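Local coordinates for L-lysine 6-oxidase (Marinomonas mediterranea, PDB 3WEU) that oxidises the epsilon-amino group of L-lysine with a cysteine tryptophylquinone cofactor, releasing ammonium and the hydrogen peroxide that makes it antibacterial, at the interface of chains A and B. Residues are numbered along the deposited sequence; one frame, centred on the assembly and turned at random. Chains: chain A/B, L-lysine 6-oxidase.

Contact 1 and contact 2 are separate patches of one two-fold symmetric interface between chains A and B, with the centres of their C-alpha atoms about 27 Å apart. They have no residues in common. Contact 1 brings together the 3-10 helices 669-673 of both chains at the two-fold axis, where its serine pair maps onto itself, whereas contact 2 lays the last modelled residues of chain B against strand 557-567 of chain A and recurs with the chains exchanged. Strand 675-680 follows the short helix and leads towards those residues, so one stretch of chain B serves both patches. The interface probably belongs to the homotetramer.

Contact 1: the interface of chains A and B. Residues chain A 667, 669, 672; chain B 661, 669, 672.
A:Ser669 and B:Ser669 meet side chain to side chain where the 3-10 helices 669-673 of two LodA-family subunits face each other in a symmetric homomeric interface. The apolar contact at the centre of the patch is the approach of the two serine methylenes, with A:Ser669 CB 3.5 Å from B:Ser669 CB. In both residues the hydroxyl lies between the backbone N and the carbonyl carbon (chi1 58° in A and nearly the same in B). This rotation turns each OG away from the opposite CB, and A:Ser669 OG and B:Ser669 OG end up 5.0 Å apart.

Amide-to-methylene packing flanks this pair. B:Asn672 ND2 comes to 4.0 Å from A:Ser669 CB, and A:Asn672 ND2 lies 4.2 Å from B:Ser669 CB. Both carboxamides advance nitrogen first, roughly end-on, rather than laying a face over the serine. With CG anti to the carbonyl carbon (chi1 -68° in A and similar in B), each asparagine sends its amide back towards the junction, and the two amide planes are steeply inclined to each other. The hydroxyls leave the serine pair on the side away from the amide nitrogens.

A third kind of contact is aliphatic against a carbonyl. The methyl CD1 of B:Leu661, at the end of strand 656-661, points at A:Gly667 O from 3.6 Å, while CD2 is turned away. A:Gly667 directly follows helix 662-666 and has a positive phi, a conformation that glycine adopts readily. Within chain B, B:Asn672 ND2 lies 3.9 Å from B:Leu661 CD1, backing the methyl that reaches across.

Contact 2: the interface of chains A and B. Residues chain A 561-563; chain B 684-685.
This is a strand-and-tail interface in which B:Asn684 and B:Lys685, at the end of the modelled chain B, lie along A:Ser561, A:Ala562 and A:Thr563 of strand 557-567, probably contributing to the joining of two subunits of the oligomer. The tail runs nearly antiparallel to the strand, and among these residues carbonyl oxygens pack against aliphatic carbons.

A:Ala562 takes part through its main chain, its methyl being turned away from the tail. Its carbonyl oxygen is directed into the bend of B:Lys685: A:Ala562 O lies 3.5 Å from B:Lys685 CA and 3.8 Å from B:Lys685 CD. The lysine starts with CG anti to the backbone N (chi1 -157°) and then folds at chi2, chi3 and chi4, which curls the methylenes round the carbonyl instead of sending them straight out. B:Lys685 O also comes to 3.3 Å from A:Ala562 O. The alanine oxygen points roughly towards the lysine oxygen, which is met from the side, though the placement of this oxygen on the last modelled residue is tentative.

One residue earlier in the strand, the hydroxyl of A:Ser561 meets the outer part of the same side chain, with A:Ser561 OG 3.7 Å from B:Lys685 CE. The terminal amine turns away, B:Lys685 NZ lying 4.5 Å from A:Ser561 OG.

At the other end, the backbone carbonyl of B:Asn684 faces A:Thr563, and B:Asn684 O is 3.5 Å from A:Thr563 CB. The threonine hydroxyl, between the backbone N and the carbonyl carbon (chi1 67°), is directed away from that oxygen. B:Asn684 thus contributes through its main chain, whereas B:Lys685 adds the length of its side chain. By laying the end of one modelled chain on a long strand of its neighbour, the site probably contributes to the assembly of the oxidase.

Contact 1: the interface of chains A and B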
loop_
_atom_site.group_PDB
_atom_site.type_symbol
_atom_site.label_atom_id
_atom_site.label_comp_id
_atom_site.label_asym_id
_atom_site.label_seq_id
_atom_site.Cartn_x
_atom_site.Cartn_y
_atom_site.Cartn_z
ATOM N N GLY A 667 14.523 -16.334 -19.549
ATOM C CA GLY A 667 14.988 -15.741 -20.822
ATOM C C GLY A 667 15.560 -16.731 -21.798
ATOM O O GLY A 667 15.870 -16.367 -22.924
ATOM N N SER A 669 14.840 -19.826 -24.162
ATOM C CA SER A 669 13.672 -20.489 -24.668
ATOM C C SER A 669 13.842 -22.047 -24.582
ATOM O O SER A 669 12.900 -22.799 -24.707
ATOM C CB SER A 669 13.404 -20.044 -26.114
ATOM O OG SER A 669 14.588 -20.378 -26.859
ATOM N N ASN A 672 11.569 -23.686 -22.008
ATOM C CA ASN A 672 10.150 -23.786 -22.194
ATOM C C ASN A 672 9.651 -25.190 -22.338
ATOM O O ASN A 672 8.465 -25.347 -22.430
ATOM C CB ASN A 672 9.699 -23.039 -23.467
ATOM C CG ASN A 672 9.872 -21.547 -23.316
ATOM O OD1 ASN A 672 10.173 -21.025 -22.215
ATOM N ND2 ASN A 672 9.616 -20.831 -24.406
ATOM N N LEU B 661 13.057 -10.125 -23.419
ATOM C CA LEU B 661 12.666 -10.628 -24.737
ATOM C C LEU B 661 11.171 -10.627 -24.890
ATOM O O LEU B 661 10.462 -10.999 -23.965
ATOM C CB LEU B 661 13.239 -12.012 -25.024
ATOM C CG LEU B 661 14.741 -12.056 -24.861
ATOM C CD1 LEU B 661 15.305 -13.482 -24.939
ATOM C CD2 LEU B 661 15.510 -11.113 -25.799
ATOM N N SER B 669 8.372 -18.134 -28.183
ATOM C CA SER B 669 9.799 -17.914 -28.311
ATOM C C SER B 669 10.187 -17.323 -29.674
ATOM O O SER B 669 11.208 -16.700 -29.792
ATOM C CB SER B 669 10.603 -19.222 -28.131
ATOM O OG SER B 669 10.092 -20.125 -29.078
ATOM N N ASN B 672 11.225 -13.667 -29.488
ATOM C CA ASN B 672 12.471 -13.305 -28.885
ATOM C C ASN B 672 13.457 -12.638 -29.805
ATOM O O ASN B 672 14.449 -12.120 -29.296
ATOM C CB ASN B 672 13.146 -14.529 -28.270
ATOM C CG ASN B 672 12.419 -15.002 -27.024
ATOM O OD1 ASN B 672 11.425 -14.376 -26.565
ATOM N ND2 ASN B 672 12.884 -16.134 -26.472
#

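Contact 2: the interface of chains A and B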
loop_
_atom_site.group_PDB
_atom_site.type_symbol
_atom_site.label_atom_id
_atom_site.label_comp_id
_atom_site.label_asym_id
_atom_site.label_seq_id
_atom_site.Cartn_x
_atom_site.Cartn_y
_atom_site.Cartn_z
ATOM N N SER A 561 29.908 -2.863 -8.952
ATOM C CA SER A 561 28.584 -2.502 -8.536
ATOM C C SER A 561 28.352 -3.419 -7.281
ATOM O O SER A 561 28.983 -4.490 -7.190
ATOM C CB SER A 561 27.631 -2.973 -9.639
ATOM O OG SER A 561 26.434 -2.262 -9.586
ATOM N N ALA A 562 27.468 -3.019 -6.373
ATOM C CA ALA A 562 27.102 -3.849 -5.214
ATOM C C ALA A 562 25.660 -3.626 -4.857
ATOM O O ALA A 562 25.060 -2.541 -5.147
ATOM C CB ALA A 562 27.987 -3.589 -4.017
ATOM N N THR A 563 25.057 -4.697 -4.330
ATOM C CA THR A 563 23.730 -4.593 -3.782
ATOM C C THR A 563 23.823 -5.094 -2.328
ATOM O O THR A 563 24.679 -5.954 -2.017
ATOM C CB THR A 563 22.683 -5.374 -4.570
ATOM O OG1 THR A 563 22.955 -6.747 -4.428
ATOM C CG2 THR A 563 22.672 -5.007 -6.092
ATOM N N ASN B 684 18.552 -1.252 -3.422
ATOM C CA ASN B 684 19.558 -2.067 -2.734
ATOM C C ASN B 684 20.859 -1.895 -3.367
ATOM O O ASN B 684 21.832 -2.435 -2.851
ATOM C CB ASN B 684 19.148 -3.524 -2.677
ATOM C CG ASN B 684 17.967 -3.701 -1.764
ATOM O OD1 ASN B 684 17.119 -4.533 -1.956
ATOM N ND2 ASN B 684 17.909 -2.876 -0.777
ATOM N N LYS B 685 20.924 -1.093 -4.451
ATOM C CA LYS B 685 22.220 -0.527 -4.802
ATOM C C LYS B 685 22.915 0.205 -3.627
ATOM O O LYS B 685 24.164 0.236 -3.559
ATOM C CB LYS B 685 22.105 0.455 -5.942
ATOM C CG LYS B 685 23.419 0.609 -6.646
ATOM C CD LYS B 685 23.547 -0.332 -7.847
ATOM C CE LYS B 685 24.005 0.428 -9.102
ATOM N NZ LYS B 685 22.894 0.499 -10.088
#